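Local coordinates for protein putative transcriptional regulator (Salmonella typhimurium, PDB 1YYV) that is of unknown specific function but probably binds DNA and regulates transcription through a helix-turn-helix fold, at residues K30-R35 and L39-L44; H49-L54 and Q68-L73; R26-H31 and D76-R81. All coordinates share one frame; numbering follows the deposited sequence.

Contact 1: residues K30-R35 and L39-L44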
loop_
_atom_site.group_PDB
_atom_site.type_symbol
_atom_site.label_atom_id
_atom_site.label_comp_id
_atom_site.label_asym_id
_atom_site.label_seq_id
_atom_site.Cartn_x
_atom_site.Cartn_y
_atom_site.Cartn_z
ATOM N N LYS A 30 -0.835 -0.553 6.261
ATOM C CA LYS A 30 -2.046 0.240 6.220
ATOM C C LYS A 30 -1.758 1.773 6.271
ATOM O O LYS A 30 -2.270 2.561 5.443
ATOM C CB LYS A 30 -2.983 -0.164 7.381
ATOM C CG LYS A 30 -4.322 0.577 7.305
ATOM C CD LYS A 30 -5.328 0.325 8.467
ATOM C CE LYS A 30 -6.577 -0.440 7.955
ATOM N NZ LYS A 30 -7.949 -0.164 8.633
ATOM N N HIS A 31 -0.953 2.208 7.231
ATOM C CA HIS A 31 -0.659 3.648 7.308
ATOM C C HIS A 31 -0.038 4.208 6.040
ATOM O O HIS A 31 -0.394 5.308 5.627
ATOM C CB HIS A 31 0.202 3.996 8.529
ATOM C CG HIS A 31 -0.427 3.575 9.827
ATOM N ND1 HIS A 31 0.301 3.365 10.989
ATOM C CD2 HIS A 31 -1.721 3.316 10.140
ATOM C CE1 HIS A 31 -0.526 3.019 11.959
ATOM N NE2 HIS A 31 -1.750 2.958 11.466
ATOM N N VAL A 32 0.876 3.463 5.413
ATOM C CA VAL A 32 1.673 4.066 4.318
ATOM C C VAL A 32 0.984 3.902 2.969
ATOM O O VAL A 32 1.392 4.480 1.950
ATOM C CB VAL A 32 3.202 3.613 4.319
ATOM C CG1 VAL A 32 3.806 3.740 5.711
ATOM C CG2 VAL A 32 3.405 2.175 3.768
ATOM N N THR A 33 -0.065 3.092 2.945
ATOM C CA THR A 33 -0.736 2.873 1.682
ATOM C C THR A 33 -2.228 3.213 1.691
ATOM O O THR A 33 -2.912 2.980 0.678
ATOM C CB THR A 33 -0.511 1.449 1.161
ATOM O OG1 THR A 33 -0.946 0.523 2.146
ATOM C CG2 THR A 33 0.965 1.202 0.780
ATOM N N SER A 34 -2.715 3.733 2.830
ATOM C CA SER A 34 -4.020 4.332 2.902
ATOM C C SER A 34 -4.014 5.443 1.892
ATOM O O SER A 34 -2.974 5.905 1.471
ATOM C CB SER A 34 -4.352 4.896 4.295
ATOM O OG SER A 34 -3.581 6.064 4.550
ATOM N N ARG A 35 -5.192 5.863 1.494
ATOM C CA ARG A 35 -5.311 6.831 0.426
ATOM C C ARG A 35 -4.737 8.207 0.812
ATOM O O ARG A 35 -4.217 8.906 -0.033
ATOM C CB ARG A 35 -6.775 6.857 0.010
ATOM C CG ARG A 35 -7.387 8.137 -0.428
ATOM C CD ARG A 35 -8.794 7.760 -0.699
ATOM N NE ARG A 35 -9.633 8.887 -1.040
ATOM C CZ ARG A 35 -10.919 8.771 -1.331
ATOM N NH1 ARG A 35 -11.471 7.556 -1.328
ATOM N NH2 ARG A 35 -11.638 9.857 -1.628
ATOM N N LEU A 39 -0.496 9.970 -0.309
ATOM C CA LEU A 39 -0.470 11.303 -0.847
ATOM C C LEU A 39 0.425 12.161 0.011
ATOM O O LEU A 39 1.221 12.917 -0.518
ATOM C CB LEU A 39 -1.893 11.886 -0.894
ATOM C CG LEU A 39 -2.898 11.145 -1.783
ATOM C CD1 LEU A 39 -4.204 11.943 -1.885
ATOM C CD2 LEU A 39 -2.271 10.906 -3.160
ATOM N N ILE A 40 0.309 12.027 1.332
ATOM C CA ILE A 40 1.252 12.668 2.243
ATOM C C ILE A 40 2.692 12.296 1.928
ATOM O O ILE A 40 3.546 13.168 1.804
ATOM C CB ILE A 40 0.962 12.345 3.725
ATOM C CG1 ILE A 40 -0.402 12.902 4.135
ATOM C CG2 ILE A 40 2.157 12.825 4.616
ATOM C CD1 ILE A 40 -0.947 12.289 5.378
ATOM N N LEU A 41 2.965 11.013 1.779
ATOM C CA LEU A 41 4.328 10.556 1.539
ATOM C C LEU A 41 4.897 10.962 0.188
ATOM O O LEU A 41 6.114 11.150 0.056
ATOM C CB LEU A 41 4.428 9.033 1.716
ATOM C CG LEU A 41 4.341 8.544 3.156
ATOM C CD1 LEU A 41 4.319 7.044 3.174
ATOM C CD2 LEU A 41 5.488 9.081 4.091
ATOM N N VAL A 42 4.040 11.094 -0.821
ATOM C CA VAL A 42 4.503 11.506 -2.149
ATOM C C VAL A 42 4.727 13.010 -2.136
ATOM O O VAL A 42 5.782 13.474 -2.591
ATOM C CB VAL A 42 3.517 11.110 -3.286
ATOM C CG1 VAL A 42 3.824 11.903 -4.580
ATOM C CG2 VAL A 42 3.538 9.600 -3.549
ATOM N N ALA A 43 3.783 13.760 -1.554
ATOM C CA ALA A 43 3.910 15.220 -1.457
ATOM C C ALA A 43 5.168 15.726 -0.700
ATOM O O ALA A 43 5.827 16.639 -1.144
ATOM C CB ALA A 43 2.627 15.841 -0.865
ATOM N N LEU A 44 5.494 15.136 0.445
ATOM C CA LEU A 44 6.655 15.593 1.210
ATOM C C LEU A 44 8.035 15.349 0.558
ATOM O O LEU A 44 9.070 15.852 1.053
ATOM C CB LEU A 44 6.607 15.004 2.610
ATOM C CG LEU A 44 5.380 15.449 3.390
ATOM C CD1 LEU A 44 5.340 14.727 4.729
ATOM C CD2 LEU A 44 5.334 16.993 3.563
#
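Val32 lays its CB against one methyl branch of Leu41, with Val32 CB and Leu41 CD1 3.8 Å apart. The two side chains meet at a slant, and the same Leu41 CD1 lies 4.2 Å from Val32 CG1, so a single leucine methyl rests on the shoulder of the valine. Leu41 starts out in the direction of residues 30-35, and its CG sits opposite its own carbonyl carbon (chi1 -72°), which brings CD1 forward to the valine.

A second, different contact lies in the first turn of helix 35-43, where Leu39 packs on a backbone oxygen. Leu39 CG is 3.1 Å from Arg35 O, a tight approach for a carbon and an oxygen, and Leu39 CD1 follows at 3.6 Å from Arg35 O. Leu39 N stays 3.9 Å from Arg35 O, so the leucine branch crowds this carbonyl more closely than does the amide four residues along.

The Val32-Leu41 pair packs the end of helix 25-33 against helix 35-43, two successive helices of a winged helix-turn-helix fold of the HxlR type. Ser34 makes the junction: it is the first residue to leave the helical backbone angles of one helix and also the N-cap of the next, its OG hydrogen-bonded to Gly37 N. Ser34 N is still bonded to Lys30 O at 2.9 Å, so the i to i+4 pairing of the first helix reaches Ser34.

Val32 also touches Phe78 and Val106, while Leu41 rests on Leu95 of strand 90-95, so this apolar pair is built into the core. Leu39 and the exposed Arg35 lie at the dimer interface, where Arg26 of the second subunit packs on the leucine and brings its guanidinium close to that of Arg35.

Contact 2: residues H49-L54 and Q68-L73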
loop_
_atom_site.group_PDB
_atom_site.type_symbol
_atom_site.label_atom_id
_atom_site.label_comp_id
_atom_site.label_asym_id
_atom_site.label_seq_id
_atom_site.Cartn_x
_atom_site.Cartn_y
_atom_site.Cartn_z
ATOM N N HIS A 49 5.930 20.830 4.087
ATOM C CA HIS A 49 4.585 21.349 3.848
ATOM C C HIS A 49 3.990 21.627 5.192
ATOM O O HIS A 49 4.257 20.881 6.147
ATOM C CB HIS A 49 3.707 20.282 3.217
ATOM C CG HIS A 49 4.030 20.001 1.786
ATOM N ND1 HIS A 49 5.258 19.517 1.380
ATOM C CD2 HIS A 49 3.283 20.124 0.666
ATOM C CE1 HIS A 49 5.258 19.379 0.065
ATOM N NE2 HIS A 49 4.077 19.755 -0.392
ATOM N N ARG A 50 3.184 22.695 5.265
ATOM C CA ARG A 50 2.327 22.992 6.410
ATOM C C ARG A 50 1.091 22.144 6.254
ATOM O O ARG A 50 0.790 21.656 5.146
ATOM C CB ARG A 50 1.992 24.489 6.466
ATOM C CG ARG A 50 3.234 25.363 6.285
ATOM C CD ARG A 50 3.080 26.780 6.763
ATOM N NE ARG A 50 2.654 27.659 5.682
ATOM C CZ ARG A 50 2.972 28.944 5.563
ATOM N NH1 ARG A 50 3.754 29.549 6.448
ATOM N NH2 ARG A 50 2.497 29.622 4.536
ATOM N N PHE A 51 0.370 21.940 7.360
ATOM C CA PHE A 51 -0.909 21.239 7.313
ATOM C C PHE A 51 -1.799 21.737 6.186
ATOM O O PHE A 51 -2.428 20.930 5.515
ATOM C CB PHE A 51 -1.636 21.351 8.654
ATOM C CG PHE A 51 -2.852 20.456 8.773
ATOM C CD1 PHE A 51 -2.752 19.211 9.390
ATOM C CD2 PHE A 51 -4.097 20.859 8.275
ATOM C CE1 PHE A 51 -3.865 18.381 9.530
ATOM C CE2 PHE A 51 -5.219 20.033 8.406
ATOM C CZ PHE A 51 -5.100 18.786 9.033
ATOM N N SER A 52 -1.856 23.056 5.982
ATOM C CA SER A 52 -2.747 23.695 4.986
ATOM C C SER A 52 -2.319 23.431 3.550
ATOM O O SER A 52 -3.146 23.414 2.663
ATOM C CB SER A 52 -2.895 25.229 5.233
ATOM O OG SER A 52 -1.669 25.943 4.989
ATOM N N ASP A 53 -1.024 23.234 3.335
ATOM C CA ASP A 53 -0.471 22.846 2.037
ATOM C C ASP A 53 -0.844 21.391 1.628
ATOM O O ASP A 53 -1.214 21.139 0.470
ATOM C CB ASP A 53 1.055 23.006 2.061
ATOM C CG ASP A 53 1.503 24.450 2.257
ATOM O OD1 ASP A 53 0.649 25.380 2.187
ATOM O OD2 ASP A 53 2.729 24.655 2.471
ATOM N N LEU A 54 -0.745 20.444 2.566
ATOM C CA LEU A 54 -1.201 19.058 2.318
ATOM C C LEU A 54 -2.686 19.044 2.031
ATOM O O LEU A 54 -3.120 18.511 1.018
ATOM C CB LEU A 54 -0.906 18.142 3.508
ATOM C CG LEU A 54 0.583 17.998 3.818
ATOM C CD1 LEU A 54 0.804 17.377 5.184
ATOM C CD2 LEU A 54 1.313 17.228 2.702
ATOM N N GLN A 68 -5.355 12.510 11.273
ATOM C CA GLN A 68 -5.241 11.146 11.718
ATOM C C GLN A 68 -4.126 10.368 10.981
ATOM O O GLN A 68 -3.331 9.698 11.641
ATOM C CB GLN A 68 -6.593 10.450 11.689
ATOM C CG GLN A 68 -6.424 8.914 11.830
ATOM C CD GLN A 68 -7.722 8.155 11.758
ATOM O OE1 GLN A 68 -8.680 8.449 12.495
ATOM N NE2 GLN A 68 -7.758 7.144 10.883
ATOM N N SER A 69 -4.025 10.503 9.652
ATOM C CA SER A 69 -2.860 9.981 8.897
ATOM C C SER A 69 -1.546 10.599 9.326
ATOM O O SER A 69 -0.557 9.891 9.532
ATOM C CB SER A 69 -2.992 10.129 7.365
ATOM O OG SER A 69 -4.338 10.014 6.952
ATOM N N LEU A 70 -1.525 11.920 9.480
ATOM C CA LEU A 70 -0.285 12.609 9.821
ATOM C C LEU A 70 0.225 12.097 11.136
ATOM O O LEU A 70 1.430 11.896 11.308
ATOM C CB LEU A 70 -0.490 14.141 9.879
ATOM C CG LEU A 70 -0.458 14.847 8.516
ATOM C CD1 LEU A 70 -1.056 16.206 8.624
ATOM C CD2 LEU A 70 0.992 14.907 7.976
ATOM N N GLN A 71 -0.692 11.899 12.072
ATOM C CA GLN A 71 -0.346 11.334 13.363
ATOM C C GLN A 71 0.179 9.868 13.349
ATOM O O GLN A 71 1.153 9.561 14.037
ATOM C CB GLN A 71 -1.529 11.431 14.327
ATOM C CG GLN A 71 -1.209 10.733 15.654
ATOM C CD GLN A 71 -1.790 11.458 16.815
ATOM O OE1 GLN A 71 -2.899 11.134 17.274
ATOM N NE2 GLN A 71 -1.066 12.488 17.299
ATOM N N ALA A 72 -0.486 8.982 12.608
ATOM C CA ALA A 72 -0.020 7.597 12.459
ATOM C C ALA A 72 1.368 7.542 11.800
ATOM O O ALA A 72 2.216 6.759 12.201
ATOM C CB ALA A 72 -1.048 6.732 11.692
ATOM N N LEU A 73 1.609 8.406 10.821
ATOM C CA LEU A 73 2.901 8.457 10.148
ATOM C C LEU A 73 4.005 9.035 11.010
ATOM O O LEU A 73 5.157 8.604 10.895
ATOM C CB LEU A 73 2.801 9.210 8.811
ATOM C CG LEU A 73 1.943 8.579 7.690
ATOM C CD1 LEU A 73 1.770 9.522 6.463
ATOM C CD2 LEU A 73 2.525 7.245 7.232
#
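Leu70 divides its two methyls between Phe51 and Leu54. The aliphatic-to-aromatic part is made by Leu70 CD1, which lies 3.5 Å from Phe51 CD1 and 3.7 Å from Phe51 CE1, approaching that side of the ring at a slanting angle. Phe51 has its ring opposite its own backbone N (chi1 -170°), a setting that swings the ring closer to helix 66-76 than its CB direction would suggest.

The purely aliphatic part is a meeting of branch ends: Leu54 CD1 is 3.7 Å from Leu70 CD2, and both residues set out toward each other. This joins helix 51-55 to helix 66-76, probably the two helices of the helix-turn-helix, the second being the recognition helix in such folds.

Among the polar bonds, the cap of helix 51-55 is local to 49-54. Arg50, the N-cap, accepts Leu54 N on its carbonyl O at 3.2 Å, and its own N makes a weak bond to Asp53 OD2 at 3.4 Å.

The CA atoms of Phe51 and Leu70 are 9.0 Å apart. Since the groups that meet between the helices are all apolar, this spacing probably depends on side-chain shape and dispersion, and not on directional bonds.

Contact 3: residues R26-H31 and D76-R81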
loop_
_atom_site.group_PDB
_atom_site.type_symbol
_atom_site.label_atom_id
_atom_site.label_comp_id
_atom_site.label_asym_id
_atom_site.label_seq_id
_atom_site.Cartn_x
_atom_site.Cartn_y
_atom_site.Cartn_z
ATOM N N ARG A 26 1.573 -5.134 9.371
ATOM C CA ARG A 26 0.261 -4.942 8.717
ATOM C C ARG A 26 -0.317 -3.536 8.982
ATOM O O ARG A 26 -0.904 -2.924 8.112
ATOM C CB ARG A 26 -0.698 -5.998 9.187
ATOM C CG ARG A 26 -0.450 -7.333 8.543
ATOM C CD ARG A 26 -1.434 -8.380 9.053
ATOM N NE ARG A 26 -1.220 -9.637 8.334
ATOM C CZ ARG A 26 -2.074 -10.653 8.327
ATOM N NH1 ARG A 26 -3.213 -10.571 9.003
ATOM N NH2 ARG A 26 -1.783 -11.757 7.655
ATOM N N GLU A 27 -0.078 -3.024 10.171
ATOM C CA GLU A 27 -0.477 -1.684 10.530
ATOM C C GLU A 27 0.352 -0.611 9.834
ATOM O O GLU A 27 -0.190 0.328 9.276
ATOM C CB GLU A 27 -0.362 -1.521 12.049
ATOM C CG GLU A 27 -1.500 -2.130 12.757
ATOM C CD GLU A 27 -2.806 -1.453 12.361
ATOM O OE1 GLU A 27 -3.801 -2.181 12.091
ATOM O OE2 GLU A 27 -2.835 -0.187 12.306
ATOM N N VAL A 28 1.668 -0.755 9.877
ATOM C CA VAL A 28 2.562 0.091 9.077
ATOM C C VAL A 28 2.171 0.067 7.609
ATOM O O VAL A 28 2.101 1.093 6.980
ATOM C CB VAL A 28 4.024 -0.339 9.232
ATOM C CG1 VAL A 28 4.972 0.549 8.357
ATOM C CG2 VAL A 28 4.400 -0.408 10.748
ATOM N N LEU A 29 1.884 -1.098 7.068
ATOM C CA LEU A 29 1.457 -1.193 5.668
ATOM C C LEU A 29 0.163 -0.406 5.393
ATOM O O LEU A 29 0.101 0.322 4.441
ATOM C CB LEU A 29 1.350 -2.655 5.239
ATOM C CG LEU A 29 0.613 -2.884 3.933
ATOM C CD1 LEU A 29 1.543 -2.634 2.760
ATOM C CD2 LEU A 29 -0.026 -4.278 3.895
ATOM N N LYS A 30 -0.835 -0.553 6.261
ATOM C CA LYS A 30 -2.046 0.240 6.220
ATOM C C LYS A 30 -1.758 1.773 6.271
ATOM O O LYS A 30 -2.270 2.561 5.443
ATOM C CB LYS A 30 -2.983 -0.164 7.381
ATOM C CG LYS A 30 -4.322 0.577 7.305
ATOM C CD LYS A 30 -5.328 0.325 8.467
ATOM C CE LYS A 30 -6.577 -0.440 7.955
ATOM N NZ LYS A 30 -7.949 -0.164 8.633
ATOM N N HIS A 31 -0.953 2.208 7.231
ATOM C CA HIS A 31 -0.659 3.648 7.308
ATOM C C HIS A 31 -0.038 4.208 6.040
ATOM O O HIS A 31 -0.394 5.308 5.627
ATOM C CB HIS A 31 0.202 3.996 8.529
ATOM C CG HIS A 31 -0.427 3.575 9.827
ATOM N ND1 HIS A 31 0.301 3.365 10.989
ATOM C CD2 HIS A 31 -1.721 3.316 10.140
ATOM C CE1 HIS A 31 -0.526 3.019 11.959
ATOM N NE2 HIS A 31 -1.750 2.958 11.466
ATOM N N ASP A 76 5.004 6.407 13.676
ATOM C CA ASP A 76 5.770 5.364 12.995
ATOM C C ASP A 76 7.221 5.807 12.775
ATOM O O ASP A 76 8.105 4.989 12.672
ATOM C CB ASP A 76 5.112 4.980 11.664
ATOM C CG ASP A 76 3.875 4.060 11.847
ATOM O OD1 ASP A 76 3.625 3.598 12.983
ATOM O OD2 ASP A 76 3.135 3.807 10.855
ATOM N N GLY A 77 7.471 7.112 12.730
ATOM C CA GLY A 77 8.841 7.608 12.632
ATOM C C GLY A 77 9.184 8.149 11.258
ATOM O O GLY A 77 10.381 8.308 10.927
ATOM N N PHE A 78 8.148 8.443 10.464
ATOM C CA PHE A 78 8.342 8.839 9.086
ATOM C C PHE A 78 8.311 10.361 8.911
ATOM O O PHE A 78 8.757 10.876 7.871
ATOM C CB PHE A 78 7.291 8.186 8.166
ATOM C CG PHE A 78 7.251 6.668 8.237
ATOM C CD1 PHE A 78 8.435 5.906 8.240
ATOM C CD2 PHE A 78 6.037 6.003 8.269
ATOM C CE1 PHE A 78 8.398 4.525 8.282
ATOM C CE2 PHE A 78 5.986 4.617 8.303
ATOM C CZ PHE A 78 7.163 3.875 8.319
ATOM N N LEU A 79 7.752 11.081 9.886
ATOM C CA LEU A 79 7.631 12.537 9.749
ATOM C C LEU A 79 8.211 13.292 10.921
ATOM O O LEU A 79 8.144 12.846 12.070
ATOM C CB LEU A 79 6.181 13.015 9.556
ATOM C CG LEU A 79 5.253 12.259 8.634
ATOM C CD1 LEU A 79 3.885 12.827 8.772
ATOM C CD2 LEU A 79 5.731 12.250 7.164
ATOM N N ASN A 80 8.801 14.429 10.586
ATOM C CA ASN A 80 9.040 15.505 11.556
ATOM C C ASN A 80 7.857 16.465 11.595
ATOM O O ASN A 80 7.357 16.893 10.556
ATOM C CB ASN A 80 10.355 16.212 11.260
ATOM C CG ASN A 80 11.532 15.309 11.525
ATOM O OD1 ASN A 80 12.411 15.150 10.671
ATOM N ND2 ASN A 80 11.537 14.658 12.711
ATOM N N ARG A 81 7.373 16.728 12.803
ATOM C CA ARG A 81 6.346 17.730 12.981
ATOM C C ARG A 81 6.815 18.915 13.840
ATOM O O ARG A 81 7.138 18.761 15.029
ATOM C CB ARG A 81 5.072 17.114 13.546
ATOM C CG ARG A 81 3.995 18.167 13.805
ATOM C CD ARG A 81 2.958 17.632 14.728
ATOM N NE ARG A 81 3.567 17.308 16.007
ATOM C CZ ARG A 81 2.888 16.986 17.107
ATOM N NH1 ARG A 81 1.543 16.943 17.098
ATOM N NH2 ARG A 81 3.558 16.712 18.225
#
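The backbones approach most closely where Val28 faces Asp76, their CA atoms 7.3 Å apart, a helix side set against the last turn of helix 66-76 just before the chain enters strand 79-84.

The polar link is a histidine-carboxylate hydrogen bond. His31 ND1 gives its hydrogen to Asp76 OD2 over 2.9 Å, nearly straight at 167°. The acceptor lies in the plane of the imidazole, whereas the histidine nitrogen reaches the oxygen from its syn side, 26° out of the carboxylate plane. With the His31 ring opposite its carbonyl carbon, chi1 -58° places it beside the aspartate and the second torsion turns ND1 to the carboxylate; one ring face lies over Glu27 O, 3.3 Å from that plane. The ring is thus fixed at its edge by the bond and covered on one face by its own helix. The other carboxylate oxygen, Asp76 OD1, makes a salt bridge to Arg124 NE of the second subunit; the buried carboxylate therefore has a partner for each oxygen, and its negative charge is probably stabilised by that arginine.

Beside this pair the contact is apolar. Val28 CG1 meets the edge of the Phe78 ring, in its plane, 4.0 Å from Phe78 CZ, the two side chains crossing at about a right angle. Gly77 lies between Asp76 and Phe78 and ends helix 66-76 in a Schellman motif; its positive phi turns the chain out of the helix, consistent with both Asp76 and Phe78 reaching helix 25-33.

Phe78 is further enclosed by Leu73 of helix 66-76, Leu98 and Val102 of helix 97-103, and Trp112 of the second subunit, while its backbone pairs with Thr96 just beyond strand 90-95, placing this junction between helix 25-33, the wing sheet and the dimer partner.

Overall arrangement
The three contacts form one compact cluster, with centres 9 to 12 Å apart. Contacts 1 and 3 both use helix 25-33 and share Lys30 and His31, and both reach the second subunit; contact 2 touches no other chain of the assembly. Along the chain, contact 1 finishes before contact 2 begins, and contact 3 spans both, returning to helix 25-33 after helix 66-76. Contacts 2 and 3 meet where Leu73 O probably bonds Phe78 N, and both adjoin the antiparallel sheet containing strands 49-50, 90-95 and 79-84. The likely DNA-reading helix 66-76 is thus tied through its C-terminal end to helix 25-33, which also touches the second subunit.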